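Local atomic coordinates of glycoside hydrolase, GH17 family (Formosa sp. Hel1_33_131, PDB entry 6FCG), a protein that probably hydrolyses internal beta-1,3-glucosidic bonds of laminarin, the storage glucan of marine microalgae, as an endo-acting laminarinase of glycoside hydrolase family 17. Residues A214-G219 with L238-Y243; N168-K173 with A183-W188; S283-V288 with K299-G304. All coordinates share one frame; numbering follows the deposited sequence.

How the interactions relate
Read from the N terminus, the three contacts follow one another in series, none nested in or crossing another, all within one family 17 TIM barrel. Interaction 2 closes the short loop between strand 161-168 and helix 182-197. Interaction 1 then joins the turn of helix 214-218, just after strand 206-212, to the next strand, 238-241. Interaction 3 brings helix 266-294 back onto strand 301-305, the neighbour of 238-241 in the parallel sheet. Interactions 1 and 3 have centres about 7 Å apart and touch through Gly218 with Ser287 and Thr242 with Gln284; interaction 2 meets interaction 1 through Glu169 and His241. Interactions 2 and 3 do not touch.

Interaction 1 of 3, residues A214-G219 with L238-Y243; sequences ASWGGG and LSVHTY
Trp216 lays one face of its indole over the side chain of Leu238, and the overlap ties a short helical turn to a strand of the TIM barrel typical of family 17 glycoside hydrolases. The turn, 214-218, follows strand 206-212 directly; strand 238-241 is the next in the parallel sheet, so the contact spans part of a beta-alpha-beta unit on the outer, helix-facing side of the barrel wall. Leu238 CG stands 3.8 Å from the centroid of the six-membered ring of Trp216, only 10° off the ring normal, a CH-pi contact made over the face. The branch methyl reaches farther along the same face, Leu238 CD2 lying 3.5 Å from Trp216 CE3. In both residues CG is anti to the carbonyl carbon (chi1 -80° in Trp216), and each side chain leaves its backbone toward the other segment. At the five-membered ring, Val240 CG2 approaches Trp216 CD1 obliquely at 3.8 Å.

The indole nitrogen completes the grip: Trp216 NE1 donates to Ser239 O across 3.1 Å, through a bent N-H...O angle of 137°. The N-H comes in from above the plane of the Ser239 carbonyl, and the oxygen in turn is tilted somewhat from the plane of the indole. Leu228, Leu231 and Ile232 of helix 226-234 and Val288 of helix 266-294 also pack against the ring, making Trp216 a buried meeting point of two helices and a strand. While the carbonyl of Ser239 receives the indole, the hydroxyl of the same residue has a different partner, Ser239 OG being hydrogen-bonded to Ser210 OG of strand 206-212.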
# COMPACT_ATOMS: atom_id res chain seq x y z
N ALA A 214 7.05 29.16 -17.49
CA ALA A 214 6.10 29.89 -16.66
C ALA A 214 6.69 31.22 -16.17
O ALA A 214 5.98 32.21 -16.07
CB ALA A 214 5.66 29.02 -15.47
N SER A 215 7.97 31.23 -15.87
CA SER A 215 8.66 32.46 -15.45
C SER A 215 8.68 33.53 -16.54
O SER A 215 8.68 34.70 -16.24
CB SER A 215 10.11 32.15 -15.06
OG SER A 215 10.14 31.13 -14.08
N TRP A 216 8.68 33.09 -17.78
CA TRP A 216 8.61 33.99 -18.91
C TRP A 216 7.20 34.32 -19.31
O TRP A 216 6.98 34.88 -20.38
CB TRP A 216 9.36 33.40 -20.11
CG TRP A 216 10.86 33.58 -20.05
CD1 TRP A 216 11.81 32.59 -20.03
CD2 TRP A 216 11.56 34.81 -19.99
NE1 TRP A 216 13.07 33.14 -19.97
CE2 TRP A 216 12.93 34.51 -19.97
CE3 TRP A 216 11.15 36.14 -19.98
CZ2 TRP A 216 13.91 35.50 -19.94
CZ3 TRP A 216 12.14 37.14 -19.93
CH2 TRP A 216 13.50 36.81 -19.91
N GLY A 217 6.22 33.99 -18.47
CA GLY A 217 4.83 34.35 -18.72
C GLY A 217 3.95 33.35 -19.44
O GLY A 217 2.82 33.66 -19.72
N GLY A 218 4.44 32.15 -19.71
CA GLY A 218 3.66 31.17 -20.45
C GLY A 218 2.78 30.23 -19.63
O GLY A 218 2.29 29.24 -20.17
N GLY A 219 2.61 30.49 -18.34
CA GLY A 219 1.85 29.58 -17.46
C GLY A 219 0.96 30.39 -16.52
O GLY A 219 0.20 31.23 -16.96
N LEU A 238 14.76 35.49 -25.27
CA LEU A 238 14.26 34.68 -24.16
C LEU A 238 14.78 33.27 -24.26
O LEU A 238 14.54 32.58 -25.25
CB LEU A 238 12.72 34.65 -24.15
CG LEU A 238 11.98 35.90 -23.66
CD1 LEU A 238 12.03 37.04 -24.68
CD2 LEU A 238 10.53 35.57 -23.36
N SER A 239 15.47 32.81 -23.22
CA SER A 239 15.95 31.44 -23.09
C SER A 239 14.94 30.64 -22.19
O SER A 239 14.85 30.86 -20.99
CB SER A 239 17.37 31.42 -22.53
OG SER A 239 17.92 30.13 -22.55
N VAL A 240 14.21 29.73 -22.81
CA VAL A 240 13.04 29.11 -22.22
C VAL A 240 13.30 27.65 -21.94
O VAL A 240 13.79 26.93 -22.82
CB VAL A 240 11.85 29.22 -23.19
CG1 VAL A 240 10.67 28.40 -22.72
CG2 VAL A 240 11.45 30.68 -23.33
N HIS A 241 12.91 27.21 -20.74
CA HIS A 241 13.00 25.78 -20.39
C HIS A 241 11.62 25.10 -20.40
O HIS A 241 10.67 25.67 -19.88
CB HIS A 241 13.60 25.57 -18.99
CG HIS A 241 14.93 26.24 -18.78
ND1 HIS A 241 15.66 26.05 -17.63
CD2 HIS A 241 15.66 27.07 -19.57
CE1 HIS A 241 16.78 26.75 -17.71
NE2 HIS A 241 16.80 27.37 -18.87
N THR A 242 11.58 23.86 -20.89
CA THR A 242 10.38 23.03 -20.83
C THR A 242 10.76 21.58 -20.63
O THR A 242 11.67 21.09 -21.30
CB THR A 242 9.52 23.19 -22.09
OG1 THR A 242 8.45 22.25 -22.07
CG2 THR A 242 10.34 22.99 -23.36
N TYR A 243 10.06 20.88 -19.73
CA TYR A 243 10.43 19.53 -19.31
C TYR A 243 9.28 18.54 -19.25
O TYR A 243 8.80 18.18 -18.18
CB TYR A 243 11.17 19.58 -17.96
CG TYR A 243 12.68 19.71 -18.08
CD1 TYR A 243 13.47 18.60 -18.35
CD2 TYR A 243 13.31 20.96 -17.93
CE1 TYR A 243 14.84 18.71 -18.46
CE2 TYR A 243 14.69 21.09 -18.04
CZ TYR A 243 15.45 19.97 -18.31
OH TYR A 243 16.81 20.04 -18.40

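Interaction 2 of 3, residues N168-K173 with A183-W188; sequences NEAMVK and AVILKW
A chi1 of -66°, with CG anti to the carbonyl carbon, starts the Met171 side chain on its way across Ile185, and an extended chi2 of 179° puts SD next to the same residue; Ile185, for its part, has CG1 anti to its carbonyl carbon at a chi1 of -52°. Together these three torsions set CG and SD of Met171 against CG1 of Ile185. Met171 CG lies 3.7 Å from Ile185 CG1, and Met171 SD follows at 3.8 Å from the same Ile185 CG1, so one methylene of the isoleucine meets two consecutive atoms of the methionine. The Met171 bond from backbone to side chain does not itself aim at the helix; it is the outer part of the chain that closes the distance. Ala170, one residue earlier, does point across, and its CB sits 4.1 Å from Ile185 CD1. Ile185 therefore divides its longer branch between two neighbours, the methylene serving Met171 and the terminal methyl serving Ala170.

In the TIM barrel this is the link between a strand and the helix that follows it. Residues 169-173 leave the C-terminal end of strand 161-168, where the loops of such barrels form the active-site face, and helix 182-197 then begins the return along the outside. The nearest backbone approach, Met171 CA to Ile185 CA, is 8.1 Å, wide enough that the side chains alone bridge it; no hydrogen bond joins the two segments. Both Met171 and Ile185 also touch Leu231 of helix 226-234, and Ile185 rests on Ser209 of strand 206-212. On the loop side the backbone is held separately: Met171 N bonds to Asp211 OD2, and Ala170 shares a backbone hydrogen bond with Val180.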
# COMPACT_ATOMS: atom_id res chain seq x y z
N ASN A 168 19.60 31.15 -13.70
CA ASN A 168 19.13 29.89 -14.21
C ASN A 168 17.97 29.38 -13.37
O ASN A 168 18.15 28.83 -12.26
CB ASN A 168 20.25 28.82 -14.21
CG ASN A 168 19.71 27.46 -14.65
OD1 ASN A 168 19.35 27.29 -15.80
ND2 ASN A 168 19.63 26.52 -13.75
N GLU A 169 16.78 29.52 -13.94
CA GLU A 169 15.54 29.18 -13.26
C GLU A 169 15.42 29.99 -11.97
O GLU A 169 14.81 29.55 -10.99
CB GLU A 169 15.40 27.66 -13.02
CG GLU A 169 15.07 26.91 -14.30
CD GLU A 169 15.04 25.39 -14.16
OE1 GLU A 169 14.99 24.93 -13.01
OE2 GLU A 169 15.06 24.65 -15.18
N ALA A 170 15.96 31.19 -12.01
CA ALA A 170 16.04 31.98 -10.82
C ALA A 170 14.74 32.69 -10.45
O ALA A 170 14.66 33.20 -9.35
CB ALA A 170 17.20 32.98 -10.94
N MET A 171 13.77 32.73 -11.35
CA MET A 171 12.47 33.38 -11.11
C MET A 171 11.33 32.39 -10.88
O MET A 171 10.27 32.78 -10.40
CB MET A 171 12.07 34.26 -12.31
CG MET A 171 12.98 35.46 -12.51
SD MET A 171 12.53 36.51 -13.93
CE MET A 171 12.92 35.38 -15.26
N VAL A 172 11.55 31.13 -11.17
CA VAL A 172 10.47 30.15 -11.03
C VAL A 172 10.14 29.93 -9.53
O VAL A 172 11.04 29.68 -8.72
CB VAL A 172 10.79 28.83 -11.77
CG1 VAL A 172 11.72 27.90 -10.96
CG2 VAL A 172 9.53 28.09 -12.15
N LYS A 173 8.86 30.02 -9.19
CA LYS A 173 8.44 30.08 -7.77
C LYS A 173 8.64 28.77 -6.99
O LYS A 173 8.65 28.79 -5.77
CB LYS A 173 6.98 30.48 -7.66
CG LYS A 173 6.60 31.78 -8.38
CD LYS A 173 7.27 33.01 -7.82
CE LYS A 173 6.66 34.26 -8.44
NZ LYS A 173 7.56 35.42 -8.15
N ALA A 183 12.41 41.68 -10.71
CA ALA A 183 13.14 42.94 -10.52
C ALA A 183 14.65 42.73 -10.39
O ALA A 183 15.44 43.55 -10.89
CB ALA A 183 12.63 43.71 -9.30
N VAL A 184 15.04 41.66 -9.72
CA VAL A 184 16.48 41.38 -9.55
C VAL A 184 17.14 40.89 -10.88
O VAL A 184 18.21 41.35 -11.24
CB VAL A 184 16.91 40.69 -8.20
CG1 VAL A 184 15.78 40.61 -7.16
CG2 VAL A 184 17.46 39.33 -8.51
N ILE A 185 16.47 40.07 -11.67
CA ILE A 185 17.02 39.75 -12.99
C ILE A 185 17.11 41.00 -13.90
O ILE A 185 18.14 41.21 -14.55
CB ILE A 185 16.22 38.66 -13.71
CG1 ILE A 185 16.04 37.44 -12.81
CG2 ILE A 185 16.87 38.31 -15.04
CD1 ILE A 185 17.29 36.87 -12.17
N LEU A 186 16.05 41.82 -13.91
CA LEU A 186 16.00 43.07 -14.65
C LEU A 186 17.16 44.00 -14.30
O LEU A 186 17.81 44.56 -15.17
CB LEU A 186 14.69 43.79 -14.37
CG LEU A 186 14.45 45.18 -15.01
CD1 LEU A 186 14.41 45.09 -16.53
CD2 LEU A 186 13.16 45.77 -14.48
N LYS A 187 17.40 44.14 -13.01
CA LYS A 187 18.52 44.94 -12.53
C LYS A 187 19.84 44.57 -13.21
O LYS A 187 20.55 45.42 -13.74
CB LYS A 187 18.65 44.78 -11.02
CG LYS A 187 19.69 45.65 -10.37
CD LYS A 187 20.06 45.12 -8.99
CE LYS A 187 21.26 45.87 -8.45
NZ LYS A 187 21.67 45.28 -7.14
N TRP A 188 20.17 43.29 -13.20
CA TRP A 188 21.44 42.83 -13.75
C TRP A 188 21.45 42.78 -15.26
O TRP A 188 22.47 43.02 -15.89
CB TRP A 188 21.86 41.50 -13.12
CG TRP A 188 22.16 41.65 -11.67
CD1 TRP A 188 21.47 41.10 -10.64
CD2 TRP A 188 23.18 42.46 -11.09
NE1 TRP A 188 22.02 41.49 -9.45
CE2 TRP A 188 23.07 42.32 -9.70
CE3 TRP A 188 24.18 43.28 -11.63
CZ2 TRP A 188 23.92 42.97 -8.82
CZ3 TRP A 188 25.03 43.93 -10.77
CH2 TRP A 188 24.90 43.77 -9.36

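Interaction 3 of 3, residues S283-V288 with K299-G304; sequences SQSDSV and KPIHIG
Ile301, Ser285 and Val288 bury the greatest areas where helix 283-288 lies against strand 301-304, and all three direct their side chains into the joint. Ile301 spreads its two branches between the other two: its CD1 meets Val288 CG1 at 4.2 Å, while its CG2 approaches Ser285 OG. With CG1 anti to the carbonyl carbon (chi1 -66°), Ile301 sends its longer branch toward Val288, reaching CG1 of that residue at an angle. Ser285, one helical turn before Val288, presents a hydroxyl among methyl groups; Ile303 CD1 comes to 3.8 Å from Ser285 OG. These are van der Waals contacts, and no hydrogen bond runs between the segments.

The helix and strand run in broadly opposed but steeply inclined directions, 138° apart with the short axes 9.7 Å from one another at closest, as suits the TIM barrel, in which a helix returns along the outside before the chain enters the next strand. Val288 continues the packing onto Leu238 and Val240 of strand 238-241, whose backbone is hydrogen-bonded to His302, while Trp339 of helix 326-342 touches Ser285 and Ile303. Helix 266-294 thus sits over two adjacent strands, 238-241 and 301-305, with helix 326-342 beside it.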
# COMPACT_ATOMS: atom_id res chain seq x y z
N SER A 283 4.01 23.30 -27.10
CA SER A 283 2.92 24.11 -26.54
C SER A 283 3.38 25.08 -25.48
O SER A 283 2.90 26.23 -25.44
CB SER A 283 1.82 23.25 -25.92
OG SER A 283 0.91 22.83 -26.89
N GLN A 284 4.28 24.60 -24.61
CA GLN A 284 4.83 25.45 -23.55
C GLN A 284 5.69 26.58 -24.12
O GLN A 284 5.58 27.72 -23.68
CB GLN A 284 5.60 24.63 -22.52
CG GLN A 284 4.67 23.70 -21.76
CD GLN A 284 5.28 23.10 -20.51
OE1 GLN A 284 6.50 22.89 -20.38
NE2 GLN A 284 4.40 22.83 -19.55
N SER A 285 6.54 26.25 -25.10
CA SER A 285 7.31 27.29 -25.79
C SER A 285 6.38 28.31 -26.48
O SER A 285 6.58 29.51 -26.34
CB SER A 285 8.26 26.64 -26.80
OG SER A 285 8.96 27.63 -27.54
N ASP A 286 5.38 27.81 -27.19
CA ASP A 286 4.43 28.67 -27.92
C ASP A 286 3.62 29.59 -26.99
O ASP A 286 3.29 30.73 -27.35
CB ASP A 286 3.47 27.84 -28.82
CG ASP A 286 4.15 27.31 -30.07
OD1 ASP A 286 5.33 27.65 -30.34
OD2 ASP A 286 3.53 26.50 -30.79
N SER A 287 3.30 29.08 -25.79
CA SER A 287 2.63 29.85 -24.75
C SER A 287 3.44 31.08 -24.33
O SER A 287 2.87 32.14 -24.11
CB SER A 287 2.37 28.95 -23.55
OG SER A 287 1.48 29.58 -22.68
N VAL A 288 4.76 30.95 -24.30
CA VAL A 288 5.65 32.10 -24.09
C VAL A 288 5.60 33.09 -25.27
O VAL A 288 5.50 34.31 -25.07
CB VAL A 288 7.13 31.68 -23.82
CG1 VAL A 288 8.01 32.91 -23.54
CG2 VAL A 288 7.23 30.72 -22.63
N LYS A 299 10.44 39.41 -29.79
CA LYS A 299 11.79 38.96 -29.41
C LYS A 299 11.94 37.53 -29.86
O LYS A 299 10.97 36.78 -29.83
CB LYS A 299 12.00 39.00 -27.90
CG LYS A 299 12.08 40.38 -27.35
CD LYS A 299 13.51 40.81 -27.15
CE LYS A 299 13.60 42.33 -27.17
NZ LYS A 299 13.75 43.02 -25.88
N PRO A 300 13.15 37.13 -30.24
CA PRO A 300 13.36 35.71 -30.45
C PRO A 300 13.22 34.88 -29.15
O PRO A 300 13.50 35.37 -28.05
CB PRO A 300 14.80 35.63 -30.99
CG PRO A 300 15.25 37.05 -31.17
CD PRO A 300 14.41 37.88 -30.27
N ILE A 301 12.77 33.64 -29.32
CA ILE A 301 12.75 32.67 -28.26
C ILE A 301 13.65 31.52 -28.69
O ILE A 301 13.56 31.03 -29.83
CB ILE A 301 11.32 32.16 -28.00
CG1 ILE A 301 10.47 33.31 -27.48
CG2 ILE A 301 11.34 31.02 -26.99
CD1 ILE A 301 8.99 33.06 -27.59
N HIS A 302 14.50 31.09 -27.75
CA HIS A 302 15.31 29.86 -27.90
C HIS A 302 15.12 28.93 -26.72
O HIS A 302 14.77 29.35 -25.62
CB HIS A 302 16.76 30.23 -28.12
CG HIS A 302 16.97 31.01 -29.38
ND1 HIS A 302 16.81 30.42 -30.62
CD2 HIS A 302 17.20 32.32 -29.62
CE1 HIS A 302 16.98 31.32 -31.57
NE2 HIS A 302 17.22 32.48 -30.99
N ILE A 303 15.32 27.63 -26.94
CA ILE A 303 15.20 26.66 -25.87
C ILE A 303 16.53 26.55 -25.14
O ILE A 303 17.50 26.00 -25.64
CB ILE A 303 14.72 25.28 -26.37
CG1 ILE A 303 13.40 25.44 -27.16
CG2 ILE A 303 14.53 24.31 -25.21
CD1 ILE A 303 12.27 26.14 -26.42
N GLY A 304 16.54 27.07 -23.92
CA GLY A 304 17.71 27.02 -23.07
C GLY A 304 17.92 25.70 -22.33
O GLY A 304 19.03 25.45 -21.85